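Carbohydrate binding module (Uncultured bacterium, PDB 2W3J) probably binds uronic acid sugars as a calcium-containing carbohydrate-binding module of family 35. Local coordinates at residues R68-T80 against I99-E113. Numbering follows the deposited sequence.
Sequences RATVVVNDSQIKT and IPLKAGTNSIKLVAE
Val73 sends its two methyl branches onto residues 99-101. CG2 meets CG2 of Ile99 at 3.8 Å, the two side chains crossing at about a right angle, while CG1, anti to the backbone N (chi1 176°), rests against CD2 of Leu101. Val71 divides its branches likewise: CG1 lies 4.1 Å from Ile99 CG2, and CG2 packs against CD1 of Leu110, which also covers CB of Ala69 at 3.8 Å. On the other face Val72 CG2 touches Val111 CG2, and at the margin Ile78 CD1 and Pro100 CG meet tip to tip at 3.8 Å.

This is the core packing of a beta-sandwich, the fold of family 35 modules: strand 69-73 pairs antiparallel with strand 104-112, and its inward valines meet strand 93-101 of the opposing sheet. The paired strands are joined by backbone hydrogen bonds, among them Val72 N to Lys109 O (2.8 Å). The type I' turn from Val73 to Ser76 reverses the chain into strand 76-81, where Ile78 and Lys79 form a classic bulge opposite Val71.

Where 99-113 itself folds back, Asn106 ties both backbone ends of Lys102: OD1 accepts from Lys102 N on a lone pair, and ND2 donates to Lys102 O at 2.8 Å, with Lys102 O lying in the plane of the Asn106 amide. With an alanine here, both backbone groups of Lys102 would probably lose these partners and the connection would be freer to move. At the far end Glu113 OE2, as modelled, accepts from Thr70 OG1 at 2.8 Å, the hydroxyl standing above the carboxylate plane; a second bond, from Thr80 OG1, is doubtful because OE2 also crowds Thr80 CG2.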
loop_
_atom_site.group_PDB
_atom_site.type_symbol
_atom_site.label_atom_id
_atom_site.label_comp_id
_atom_site.label_asym_id
_atom_site.label_seq_id
_atom_site.Cartn_x
_atom_site.Cartn_y
_atom_site.Cartn_z
ATOM N N ARG A 68 -12.470 2.409 1.058
ATOM C CA ARG A 68 -12.084 1.381 2.022
ATOM C C ARG A 68 -11.339 0.232 1.355
ATOM O O ARG A 68 -11.664 -0.185 0.248
ATOM C CB ARG A 68 -13.326 0.911 2.801
ATOM C CG ARG A 68 -13.924 2.035 3.639
ATOM C CD ARG A 68 -15.080 1.573 4.561
ATOM N NE ARG A 68 -14.659 0.619 5.591
ATOM C CZ ARG A 68 -14.141 0.971 6.764
ATOM N NH1 ARG A 68 -13.937 2.253 7.048
ATOM N NH2 ARG A 68 -13.808 0.042 7.645
ATOM N N ALA A 69 -10.314 -0.289 2.046
ATOM C CA ALA A 69 -9.519 -1.388 1.504
ATOM C C ALA A 69 -8.965 -2.214 2.652
ATOM O O ALA A 69 -8.702 -1.690 3.722
ATOM C CB ALA A 69 -8.339 -0.858 0.682
ATOM N N THR A 70 -8.731 -3.479 2.401
ATOM C CA THR A 70 -8.239 -4.380 3.448
ATOM C C THR A 70 -6.763 -4.657 3.263
ATOM O O THR A 70 -6.324 -4.942 2.152
ATOM C CB THR A 70 -8.978 -5.735 3.417
ATOM O OG1 THR A 70 -10.391 -5.518 3.330
ATOM C CG2 THR A 70 -8.621 -6.605 4.651
ATOM N N VAL A 71 -6.027 -4.610 4.369
ATOM C CA VAL A 71 -4.615 -4.971 4.394
ATOM C C VAL A 71 -4.542 -6.479 4.678
ATOM O O VAL A 71 -5.109 -6.940 5.681
ATOM C CB VAL A 71 -3.879 -4.187 5.493
ATOM C CG1 VAL A 71 -2.403 -4.621 5.604
ATOM C CG2 VAL A 71 -3.990 -2.664 5.204
ATOM N N VAL A 72 -3.931 -7.219 3.755
ATOM C CA VAL A 72 -3.769 -8.658 3.842
ATOM C C VAL A 72 -2.286 -8.955 4.037
ATOM O O VAL A 72 -1.462 -8.498 3.246
ATOM C CB VAL A 72 -4.223 -9.327 2.547
ATOM C CG1 VAL A 72 -4.038 -10.857 2.615
ATOM C CG2 VAL A 72 -5.695 -8.974 2.266
ATOM N N VAL A 73 -1.920 -9.738 5.052
ATOM C CA VAL A 73 -0.486 -10.014 5.232
ATOM C C VAL A 73 -0.307 -11.520 5.289
ATOM O O VAL A 73 -0.996 -12.184 6.081
ATOM C CB VAL A 73 0.051 -9.338 6.507
ATOM C CG1 VAL A 73 1.528 -9.703 6.735
ATOM C CG2 VAL A 73 -0.140 -7.789 6.434
ATOM N N ASN A 74 0.532 -12.044 4.408
ATOM C CA ASN A 74 0.731 -13.495 4.291
ATOM C C ASN A 74 -0.587 -14.235 4.094
ATOM O O ASN A 74 -0.847 -15.262 4.749
ATOM C CB ASN A 74 1.476 -13.996 5.517
ATOM C CG ASN A 74 2.859 -13.424 5.595
ATOM O OD1 ASN A 74 3.336 -13.036 6.670
ATOM N ND2 ASN A 74 3.514 -13.350 4.452
ATOM N N ASP A 75 -1.429 -13.674 3.218
ATOM C CA ASP A 75 -2.700 -14.293 2.830
ATOM C C ASP A 75 -3.789 -14.208 3.909
ATOM O O ASP A 75 -4.868 -14.797 3.752
ATOM C CB ASP A 75 -2.453 -15.748 2.405
ATOM C CG ASP A 75 -3.114 -16.090 1.080
ATOM O OD1 ASP A 75 -3.781 -15.208 0.475
ATOM O OD2 ASP A 75 -2.976 -17.252 0.641
ATOM N N SER A 76 -3.542 -13.463 4.981
ATOM C CA SER A 76 -4.514 -13.266 6.056
ATOM C C SER A 76 -5.000 -11.818 6.149
ATOM O O SER A 76 -4.179 -10.880 6.172
ATOM C CB SER A 76 -3.910 -13.674 7.404
ATOM O OG SER A 76 -4.605 -13.069 8.481
ATOM N N GLN A 77 -6.317 -11.619 6.238
ATOM C CA GLN A 77 -6.859 -10.259 6.408
ATOM C C GLN A 77 -6.548 -9.682 7.767
ATOM O O GLN A 77 -6.903 -10.250 8.811
ATOM C CB GLN A 77 -8.376 -10.220 6.207
ATOM C CG GLN A 77 -8.802 -10.711 4.865
ATOM C CD GLN A 77 -10.328 -10.669 4.754
ATOM O OE1 GLN A 77 -10.974 -9.705 5.202
ATOM N NE2 GLN A 77 -10.896 -11.700 4.178
ATOM N N ILE A 78 -5.879 -8.541 7.777
ATOM C CA ILE A 78 -5.440 -7.961 9.030
ATOM C C ILE A 78 -6.362 -6.866 9.511
ATOM O O ILE A 78 -6.772 -6.843 10.675
ATOM C CB ILE A 78 -3.978 -7.412 8.930
ATOM C CG1 ILE A 78 -3.002 -8.519 8.521
ATOM C CG2 ILE A 78 -3.556 -6.731 10.226
ATOM C CD1 ILE A 78 -3.081 -9.770 9.403
ATOM N N LYS A 79 -6.696 -5.922 8.640
ATOM C CA LYS A 79 -7.512 -4.790 9.044
ATOM C C LYS A 79 -8.051 -4.063 7.819
ATOM O O LYS A 79 -7.410 -4.053 6.768
ATOM C CB LYS A 79 -6.697 -3.801 9.876
ATOM C CG LYS A 79 -7.565 -2.710 10.467
ATOM C CD LYS A 79 -6.807 -1.785 11.360
ATOM C CE LYS A 79 -7.706 -0.652 11.799
ATOM N NZ LYS A 79 -7.004 0.274 12.726
ATOM N N THR A 80 -9.220 -3.451 7.966
ATOM C CA THR A 80 -9.786 -2.639 6.887
ATOM C C THR A 80 -9.552 -1.211 7.247
ATOM O O THR A 80 -9.835 -0.812 8.369
ATOM C CB THR A 80 -11.291 -2.883 6.702
ATOM O OG1 THR A 80 -11.464 -4.240 6.308
ATOM C CG2 THR A 80 -11.834 -1.970 5.580
ATOM N N ILE A 99 1.149 -4.539 11.447
ATOM C CA ILE A 99 1.082 -5.798 10.737
ATOM C C ILE A 99 2.029 -6.857 11.336
ATOM O O ILE A 99 3.193 -6.557 11.655
ATOM C CB ILE A 99 1.375 -5.606 9.232
ATOM C CG1 ILE A 99 2.764 -4.995 9.009
ATOM C CG2 ILE A 99 0.333 -4.686 8.592
ATOM C CD1 ILE A 99 3.210 -5.014 7.518
ATOM N N PRO A 100 1.531 -8.093 11.487
ATOM C CA PRO A 100 2.371 -9.186 11.962
ATOM C C PRO A 100 3.215 -9.729 10.832
ATOM O O PRO A 100 2.693 -10.156 9.807
ATOM C CB PRO A 100 1.348 -10.240 12.435
ATOM C CG PRO A 100 0.126 -10.007 11.518
ATOM C CD PRO A 100 0.113 -8.494 11.304
ATOM N N LEU A 101 4.532 -9.715 11.013
ATOM C CA LEU A 101 5.429 -10.275 10.035
ATOM C C LEU A 101 6.169 -11.471 10.603
ATOM O O LEU A 101 6.452 -11.533 11.806
ATOM C CB LEU A 101 6.455 -9.230 9.577
ATOM C CG LEU A 101 5.850 -7.991 8.909
ATOM C CD1 LEU A 101 6.963 -7.003 8.553
ATOM C CD2 LEU A 101 5.080 -8.449 7.638
ATOM N N LYS A 102 6.487 -12.406 9.737
ATOM C CA LYS A 102 7.251 -13.591 10.091
ATOM C C LYS A 102 8.704 -13.373 9.705
ATOM O O LYS A 102 9.005 -12.534 8.841
ATOM C CB LYS A 102 6.715 -14.800 9.320
ATOM C CG LYS A 102 5.238 -15.112 9.534
ATOM C CD LYS A 102 4.930 -16.576 9.196
ATOM C CE LYS A 102 4.362 -16.793 7.800
ATOM N NZ LYS A 102 2.866 -16.902 7.798
ATOM N N ALA A 103 9.619 -14.134 10.310
ATOM C CA ALA A 103 10.986 -14.083 9.832
ATOM C C ALA A 103 11.057 -14.618 8.408
ATOM O O ALA A 103 10.428 -15.613 8.089
ATOM C CB ALA A 103 11.931 -14.897 10.785
ATOM N N GLY A 104 11.810 -13.950 7.540
ATOM C CA GLY A 104 11.965 -14.400 6.159
ATOM C C GLY A 104 10.999 -13.603 5.282
ATOM O O GLY A 104 10.661 -12.478 5.615
ATOM N N THR A 105 10.567 -14.193 4.179
ATOM C CA THR A 105 9.738 -13.473 3.188
ATOM C C THR A 105 8.286 -13.357 3.628
ATOM O O THR A 105 7.698 -14.317 4.150
ATOM C CB THR A 105 9.828 -14.172 1.834
ATOM O OG1 THR A 105 11.202 -14.191 1.418
ATOM C CG2 THR A 105 8.958 -13.455 0.743
ATOM N N ASN A 106 7.698 -12.179 3.403
ATOM C CA ASN A 106 6.321 -11.908 3.770
ATOM C C ASN A 106 5.644 -11.265 2.565
ATOM O O ASN A 106 6.300 -10.585 1.790
ATOM C CB ASN A 106 6.238 -10.896 4.900
ATOM C CG ASN A 106 6.718 -11.457 6.232
ATOM O OD1 ASN A 106 5.923 -11.903 7.054
ATOM N ND2 ASN A 106 8.033 -11.423 6.442
ATOM N N SER A 107 4.341 -11.470 2.413
ATOM C CA SER A 107 3.605 -10.746 1.367
ATOM C C SER A 107 2.665 -9.758 2.045
ATOM O O SER A 107 2.136 -10.016 3.135
ATOM C CB SER A 107 2.821 -11.717 0.473
ATOM O OG SER A 107 1.872 -12.415 1.257
ATOM N N ILE A 108 2.446 -8.596 1.406
ATOM C CA ILE A 108 1.496 -7.641 1.885
ATOM C C ILE A 108 0.647 -7.296 0.661
ATOM O O ILE A 108 1.191 -7.090 -0.413
ATOM C CB ILE A 108 2.167 -6.338 2.365
ATOM C CG1 ILE A 108 3.114 -6.617 3.555
ATOM C CG2 ILE A 108 1.102 -5.331 2.740
ATOM C CD1 ILE A 108 3.725 -5.309 4.121
ATOM N N LYS A 109 -0.675 -7.313 0.834
ATOM C CA LYS A 109 -1.576 -6.972 -0.257
ATOM C C LYS A 109 -2.599 -5.959 0.262
ATOM O O LYS A 109 -3.045 -6.002 1.419
ATOM C CB LYS A 109 -2.236 -8.253 -0.831
ATOM C CG LYS A 109 -3.141 -8.053 -2.051
ATOM C CD LYS A 109 -3.641 -9.456 -2.573
ATOM C CE LYS A 109 -4.340 -9.382 -3.971
ATOM N NZ LYS A 109 -4.711 -10.770 -4.522
ATOM N N LEU A 110 -2.980 -5.012 -0.600
ATOM C CA LEU A 110 -4.024 -4.110 -0.237
ATOM C C LEU A 110 -5.139 -4.320 -1.265
ATOM O O LEU A 110 -4.866 -4.319 -2.479
ATOM C CB LEU A 110 -3.501 -2.677 -0.338
ATOM C CG LEU A 110 -4.428 -1.541 0.105
ATOM C CD1 LEU A 110 -4.717 -1.540 1.609
ATOM C CD2 LEU A 110 -3.756 -0.185 -0.245
ATOM N N VAL A 111 -6.366 -4.503 -0.777
ATOM C CA VAL A 111 -7.469 -4.994 -1.630
ATOM C C VAL A 111 -8.706 -4.108 -1.464
ATOM O O VAL A 111 -9.234 -3.942 -0.363
ATOM C CB VAL A 111 -7.864 -6.460 -1.266
ATOM C CG1 VAL A 111 -9.021 -6.961 -2.197
ATOM C CG2 VAL A 111 -6.643 -7.397 -1.396
ATOM N N ALA A 112 -9.183 -3.536 -2.571
ATOM C CA ALA A 112 -10.305 -2.603 -2.509
ATOM C C ALA A 112 -11.604 -3.301 -2.070
ATOM O O ALA A 112 -11.948 -4.355 -2.600
ATOM C CB ALA A 112 -10.543 -1.980 -3.904
ATOM N N GLU A 113 -12.324 -2.656 -1.170
ATOM C CA GLU A 113 -13.590 -3.204 -0.698
ATOM C C GLU A 113 -14.795 -2.651 -1.425
ATOM O O GLU A 113 -15.918 -3.158 -1.240
ATOM C CB GLU A 113 -13.750 -2.931 0.777
ATOM C CG GLU A 113 -12.781 -3.730 1.589
ATOM C CD GLU A 113 -13.250 -3.888 2.998
ATOM O OE1 GLU A 113 -14.451 -4.164 3.172
ATOM O OE2 GLU A 113 -12.416 -3.735 3.922
HETATM O O HOH W 1 -0.773 -11.389 1.534
#